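Local coordinates for protein NEDD8-conjugating enzyme UBC12 (PDB 3O2U) that accepts the ubiquitin-like protein NEDD8/RUB1 from its E1 complex and catalyses its covalent attachment to other proteins, chiefly the cullin CDC53, at residues K104-N109 with K164-A169; I110-N115 with E180-D185. All coordinates share one frame; numbering follows the deposited sequence.

Contact 1: K104-N109 with K164-A169; sequences KIFHPN and KEFAEA
F106 and P108 pack against F166 and A169, which joins the His-Pro-Asn signature of the ubiquitin-conjugating (UBC) fold, H107 to N109, to helix 163-174. Followed outward, the side chain of F106 leaves CB with CG anti to the backbone N (chi1 -165°), beside the carbonyl carbon, which brings CD2 and CE2 of the ring alongside F166 and A169. CD2 comes to 4.2 Å from F166 CE1. The next atom, CE2, makes the nearest approaches, 3.9 Å to A169 CB and 4.0 Å to F166 CE1, so the methyl and the second ring share one corner of F106. The two rings meet obliquely, and no hydrogen bond crosses the contact. I179 also touches both F106 and A169, and L159 of helix 153-160 packs on F166, whose ring has an edge-to-face partner in Y76. Beside F106, P108 adds its ring carbon CD, which also lies over one face of the H107 imidazole, 3.2 Å above the plane and offset toward the rim. That imidazole is tied to the next residue but one by a bent hydrogen bond, H107 NE2 to N109 OD1. On the helix side, P108 CD is met by the outermost ring atom of F166, CZ, at 4.0 Å.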
loop_
_atom_site.group_PDB
_atom_site.type_symbol
_atom_site.label_atom_id
_atom_site.label_comp_id
_atom_site.label_asym_id
_atom_site.label_seq_id
_atom_site.Cartn_x
_atom_site.Cartn_y
_atom_site.Cartn_z
ATOM N N LYS A 104 0.020 8.597 -11.130
ATOM C CA LYS A 104 -0.032 7.950 -12.430
ATOM C C LYS A 104 1.397 7.651 -12.852
ATOM O O LYS A 104 2.178 8.568 -13.175
ATOM C CB LYS A 104 -0.694 8.865 -13.462
ATOM C CG LYS A 104 -2.073 9.367 -13.048
ATOM C CD LYS A 104 -2.810 9.956 -14.248
ATOM C CE LYS A 104 -4.034 10.761 -13.815
ATOM N NZ LYS A 104 -4.333 11.872 -14.786
ATOM N N ILE A 105 1.762 6.378 -12.828
ATOM C CA ILE A 105 3.125 6.013 -13.209
ATOM C C ILE A 105 3.160 4.899 -14.259
ATOM O O ILE A 105 2.241 4.085 -14.359
ATOM C CB ILE A 105 4.015 5.661 -11.987
ATOM C CG1 ILE A 105 3.597 4.339 -11.370
ATOM C CG2 ILE A 105 3.978 6.776 -10.915
ATOM C CD1 ILE A 105 4.755 3.642 -10.702
ATOM N N PHE A 106 4.235 4.879 -15.036
ATOM C CA PHE A 106 4.394 3.900 -16.105
ATOM C C PHE A 106 5.088 2.664 -15.542
ATOM O O PHE A 106 6.306 2.623 -15.451
ATOM C CB PHE A 106 5.243 4.503 -17.217
ATOM C CG PHE A 106 5.188 3.744 -18.502
ATOM C CD1 PHE A 106 3.999 3.650 -19.215
ATOM C CD2 PHE A 106 6.331 3.151 -19.019
ATOM C CE1 PHE A 106 3.948 2.966 -20.410
ATOM C CE2 PHE A 106 6.283 2.460 -20.217
ATOM C CZ PHE A 106 5.096 2.366 -20.910
ATOM N N HIS A 107 4.304 1.677 -15.131
ATOM C CA HIS A 107 4.859 0.476 -14.520
ATOM C C HIS A 107 3.949 -0.708 -14.842
ATOM O O HIS A 107 2.727 -0.601 -14.746
ATOM C CB HIS A 107 4.972 0.666 -13.006
ATOM C CG HIS A 107 5.658 -0.465 -12.310
ATOM N ND1 HIS A 107 6.924 -0.355 -11.786
ATOM C CD2 HIS A 107 5.259 -1.736 -12.073
ATOM C CE1 HIS A 107 7.274 -1.506 -11.234
ATOM N NE2 HIS A 107 6.284 -2.361 -11.409
ATOM N N PRO A 108 4.538 -1.840 -15.243
ATOM C CA PRO A 108 3.717 -2.979 -15.676
ATOM C C PRO A 108 2.748 -3.448 -14.589
ATOM O O PRO A 108 1.666 -3.937 -14.913
ATOM C CB PRO A 108 4.747 -4.077 -15.968
ATOM C CG PRO A 108 6.031 -3.604 -15.387
ATOM C CD PRO A 108 5.979 -2.117 -15.321
ATOM N N ASN A 109 3.108 -3.261 -13.321
ATOM C CA ASN A 109 2.334 -3.863 -12.239
ATOM C C ASN A 109 1.360 -2.901 -11.527
ATOM O O ASN A 109 0.713 -3.269 -10.545
ATOM C CB ASN A 109 3.278 -4.576 -11.261
ATOM C CG ASN A 109 4.296 -5.469 -11.982
ATOM O OD1 ASN A 109 5.512 -5.354 -11.774
ATOM N ND2 ASN A 109 3.802 -6.362 -12.830
ATOM N N LYS A 164 16.974 -0.190 -22.791
ATOM C CA LYS A 164 17.193 1.207 -23.153
ATOM C C LYS A 164 15.849 1.844 -23.481
ATOM O O LYS A 164 15.591 2.996 -23.137
ATOM C CB LYS A 164 18.149 1.325 -24.337
ATOM N N GLU A 165 14.994 1.065 -24.131
ATOM C CA GLU A 165 13.673 1.521 -24.537
ATOM C C GLU A 165 12.780 1.791 -23.325
ATOM O O GLU A 165 12.136 2.835 -23.239
ATOM C CB GLU A 165 13.010 0.480 -25.447
ATOM C CG GLU A 165 13.581 0.411 -26.866
ATOM C CD GLU A 165 14.843 -0.437 -26.981
ATOM O OE1 GLU A 165 15.455 -0.771 -25.944
ATOM O OE2 GLU A 165 15.230 -0.770 -28.124
ATOM N N PHE A 166 12.748 0.845 -22.392
ATOM C CA PHE A 166 11.918 0.985 -21.208
ATOM C C PHE A 166 12.492 2.086 -20.334
ATOM O O PHE A 166 11.755 2.871 -19.754
ATOM C CB PHE A 166 11.829 -0.338 -20.438
ATOM C CG PHE A 166 10.861 -0.307 -19.285
ATOM C CD1 PHE A 166 9.493 -0.330 -19.507
ATOM C CD2 PHE A 166 11.320 -0.257 -17.979
ATOM C CE1 PHE A 166 8.600 -0.298 -18.446
ATOM C CE2 PHE A 166 10.436 -0.233 -16.916
ATOM C CZ PHE A 166 9.074 -0.255 -17.152
ATOM N N ALA A 167 13.815 2.155 -20.259
ATOM C CA ALA A 167 14.471 3.165 -19.440
ATOM C C ALA A 167 14.105 4.579 -19.873
ATOM O O ALA A 167 13.907 5.458 -19.041
ATOM C CB ALA A 167 15.975 2.979 -19.463
ATOM N N GLU A 168 14.033 4.805 -21.178
ATOM C CA GLU A 168 13.732 6.137 -21.683
ATOM C C GLU A 168 12.248 6.466 -21.566
ATOM O O GLU A 168 11.886 7.622 -21.345
ATOM C CB GLU A 168 14.220 6.296 -23.123
ATOM C CG GLU A 168 15.737 6.378 -23.247
ATOM C CD GLU A 168 16.191 6.560 -24.689
ATOM O OE1 GLU A 168 15.340 6.433 -25.599
ATOM O OE2 GLU A 168 17.395 6.824 -24.909
ATOM N N ALA A 169 11.400 5.450 -21.708
ATOM C CA ALA A 169 9.965 5.627 -21.520
ATOM C C ALA A 169 9.645 5.989 -20.068
ATOM O O ALA A 169 8.748 6.793 -19.802
ATOM C CB ALA A 169 9.232 4.377 -21.912
#

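Contact 2: I110-N115 with E180-D185; sequences IDLKGN and EHVKYD
L112 carries one half of this contact and sets CD1 against V182 and CD2 against both V182 and Y184. The link across the contact is wholly apolar. L112 has CG anti to the carbonyl carbon (chi1 -64°), and with an extended chi2 of 171° this sets both methyls against the facing side chains. CD1 meets V182 CG2 at 3.9 Å, and these side chains approach tip to tip. CD2 reaches the same valine methyl but lies closer to the tyrosine, 3.6 Å from Y184 CE1. It approaches the phenol end obliquely, with Y184 CZ and OH also near, and the two side chains cross at about a right angle. V182 points toward the leucine, whereas Y184 leaves its backbone less directly and only its far end comes near.

No hydrogen bond crosses between the segments; the turn is held by bonds of its own. D111 to G114 form a type I beta turn, closed by G114 N to D111 O at 3.1 Å. D111 OD1 accepts N115 N at 2.9 Å, from above the carboxylate plane, and K113 N by a weak bond that makes an Asx turn. A backbone bond from D111 N to N115 O joins D111 to the residue just past the turn. At the phi of G114, 97°, a CB would press on the carbonyl O of K113.

Y184 OH is weakly bonded to N152 ND2, and its ring meets F106 edge-to-face. A type I beta turn, with a weak Asx bond at its start, thus packs its leucine on V182 of the small antiparallel hairpin 178-179/182-183 and on Y184 just after it.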
loop_
_atom_site.group_PDB
_atom_site.type_symbol
_atom_site.label_atom_id
_atom_site.label_comp_id
_atom_site.label_asym_id
_atom_site.label_seq_id
_atom_site.Cartn_x
_atom_site.Cartn_y
_atom_site.Cartn_z
ATOM N N ILE A 110 1.221 -1.688 -12.063
ATOM C CA ILE A 110 0.316 -0.682 -11.498
ATOM C C ILE A 110 -0.560 -0.097 -12.604
ATOM O O ILE A 110 -0.048 0.291 -13.652
ATOM C CB ILE A 110 1.114 0.448 -10.791
ATOM C CG1 ILE A 110 2.130 -0.173 -9.831
ATOM C CG2 ILE A 110 0.161 1.417 -10.056
ATOM C CD1 ILE A 110 3.144 0.787 -9.288
ATOM N N ASP A 111 -1.875 -0.064 -12.399
ATOM C CA ASP A 111 -2.761 0.471 -13.432
ATOM C C ASP A 111 -3.047 1.954 -13.222
ATOM O O ASP A 111 -2.610 2.551 -12.240
ATOM C CB ASP A 111 -4.054 -0.353 -13.576
ATOM C CG ASP A 111 -4.975 -0.229 -12.378
ATOM O OD1 ASP A 111 -4.853 0.762 -11.618
ATOM O OD2 ASP A 111 -5.834 -1.126 -12.211
ATOM N N LEU A 112 -3.757 2.561 -14.161
ATOM C CA LEU A 112 -3.965 4.000 -14.110
ATOM C C LEU A 112 -4.963 4.410 -13.043
ATOM O O LEU A 112 -5.129 5.599 -12.773
ATOM C CB LEU A 112 -4.382 4.544 -15.479
ATOM C CG LEU A 112 -3.296 4.375 -16.541
ATOM C CD1 LEU A 112 -3.867 4.724 -17.910
ATOM C CD2 LEU A 112 -2.079 5.226 -16.218
ATOM N N LYS A 113 -5.621 3.424 -12.439
ATOM C CA LYS A 113 -6.523 3.668 -11.319
ATOM C C LYS A 113 -5.804 3.643 -9.956
ATOM O O LYS A 113 -6.397 3.978 -8.927
ATOM C CB LYS A 113 -7.652 2.636 -11.331
ATOM C CG LYS A 113 -8.743 2.921 -12.362
ATOM N N GLY A 114 -4.535 3.252 -9.947
ATOM C CA GLY A 114 -3.798 3.154 -8.696
ATOM C C GLY A 114 -3.747 1.751 -8.104
ATOM O O GLY A 114 -3.099 1.538 -7.073
ATOM N N ASN A 115 -4.426 0.795 -8.743
ATOM C CA ASN A 115 -4.341 -0.611 -8.358
ATOM C C ASN A 115 -2.931 -1.188 -8.495
ATOM O O ASN A 115 -2.238 -0.947 -9.489
ATOM C CB ASN A 115 -5.330 -1.455 -9.186
ATOM C CG ASN A 115 -6.772 -1.111 -8.896
ATOM O OD1 ASN A 115 -7.528 -0.750 -9.798
ATOM N ND2 ASN A 115 -7.161 -1.205 -7.627
ATOM N N GLU A 180 1.805 6.671 -25.593
ATOM C CA GLU A 180 0.556 6.567 -26.324
ATOM C C GLU A 180 -0.187 7.878 -26.076
ATOM O O GLU A 180 0.339 8.952 -26.376
ATOM C CB GLU A 180 -0.248 5.342 -25.894
ATOM C CG GLU A 180 0.448 4.010 -26.197
ATOM C CD GLU A 180 0.641 3.751 -27.691
ATOM O OE1 GLU A 180 -0.361 3.782 -28.438
ATOM O OE2 GLU A 180 1.792 3.503 -28.119
ATOM N N HIS A 181 -1.377 7.822 -25.503
ATOM C CA HIS A 181 -2.105 9.068 -25.274
ATOM C C HIS A 181 -2.459 9.302 -23.807
ATOM O O HIS A 181 -3.360 10.076 -23.486
ATOM C CB HIS A 181 -3.349 9.130 -26.155
ATOM C CG HIS A 181 -3.040 9.208 -27.622
ATOM N ND1 HIS A 181 -2.436 8.170 -28.303
ATOM C CD2 HIS A 181 -3.248 10.188 -28.519
ATOM C CE1 HIS A 181 -2.287 8.519 -29.570
ATOM N NE2 HIS A 181 -2.769 9.732 -29.735
ATOM N N VAL A 182 -1.737 8.639 -22.915
ATOM C CA VAL A 182 -1.954 8.858 -21.493
ATOM C C VAL A 182 -0.807 9.654 -20.877
ATOM O O VAL A 182 0.368 9.380 -21.127
ATOM C CB VAL A 182 -2.263 7.537 -20.745
ATOM C CG1 VAL A 182 -2.038 6.348 -21.651
ATOM C CG2 VAL A 182 -1.469 7.421 -19.443
ATOM N N LYS A 183 -1.178 10.671 -20.105
ATOM C CA LYS A 183 -0.216 11.539 -19.457
ATOM C C LYS A 183 0.106 11.027 -18.052
ATOM O O LYS A 183 -0.788 10.683 -17.281
ATOM C CB LYS A 183 -0.744 12.975 -19.379
ATOM C CG LYS A 183 0.327 13.981 -18.948
ATOM C CD LYS A 183 -0.221 15.065 -18.038
ATOM C CE LYS A 183 0.746 15.338 -16.871
ATOM N NZ LYS A 183 1.980 16.057 -17.282
ATOM N N TYR A 184 1.389 10.984 -17.727
ATOM C CA TYR A 184 1.815 10.495 -16.434
ATOM C C TYR A 184 2.263 11.667 -15.575
ATOM O O TYR A 184 2.602 12.736 -16.100
ATOM C CB TYR A 184 2.920 9.446 -16.620
ATOM C CG TYR A 184 2.366 8.196 -17.270
ATOM C CD1 TYR A 184 1.920 7.133 -16.495
ATOM C CD2 TYR A 184 2.229 8.106 -18.651
ATOM C CE1 TYR A 184 1.374 5.993 -17.078
ATOM C CE2 TYR A 184 1.689 6.968 -19.248
ATOM C CZ TYR A 184 1.268 5.913 -18.451
ATOM O OH TYR A 184 0.717 4.778 -19.009
ATOM N N ASP A 185 2.284 11.468 -14.257
ATOM C CA ASP A 185 2.663 12.544 -13.341
ATOM C C ASP A 185 4.166 12.801 -13.299
ATOM O O ASP A 185 4.967 11.889 -13.448
ATOM C CB ASP A 185 2.185 12.226 -11.930
ATOM C CG ASP A 185 0.678 12.296 -11.800
ATOM O OD1 ASP A 185 0.043 13.061 -12.560
ATOM O OD2 ASP A 185 0.137 11.594 -10.928
#

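In the fold
Contacts 1 and 2 alternate along the chain: the continuous run 104-115 meets first helix 163-174 and then the strand and tail that follow it. Their centres lie about 11 Å apart, and Y184 bridges them, with I105 C 3.4 Å from Y184 CD1 and F106 CD1 3.5 Å from Y184 OH. K104 N probably donates a hydrogen bond to D185 OD2 at 3.0 Å, and I105 CD1 packs on I110 CD1. Contact 1 is nearer the chemistry: the side chain of P108 is about 8 Å from that of C117, the predicted thioester cysteine, and the backbones of N109 and C117 are hydrogen-bonded. Contact 2 lies away from that site.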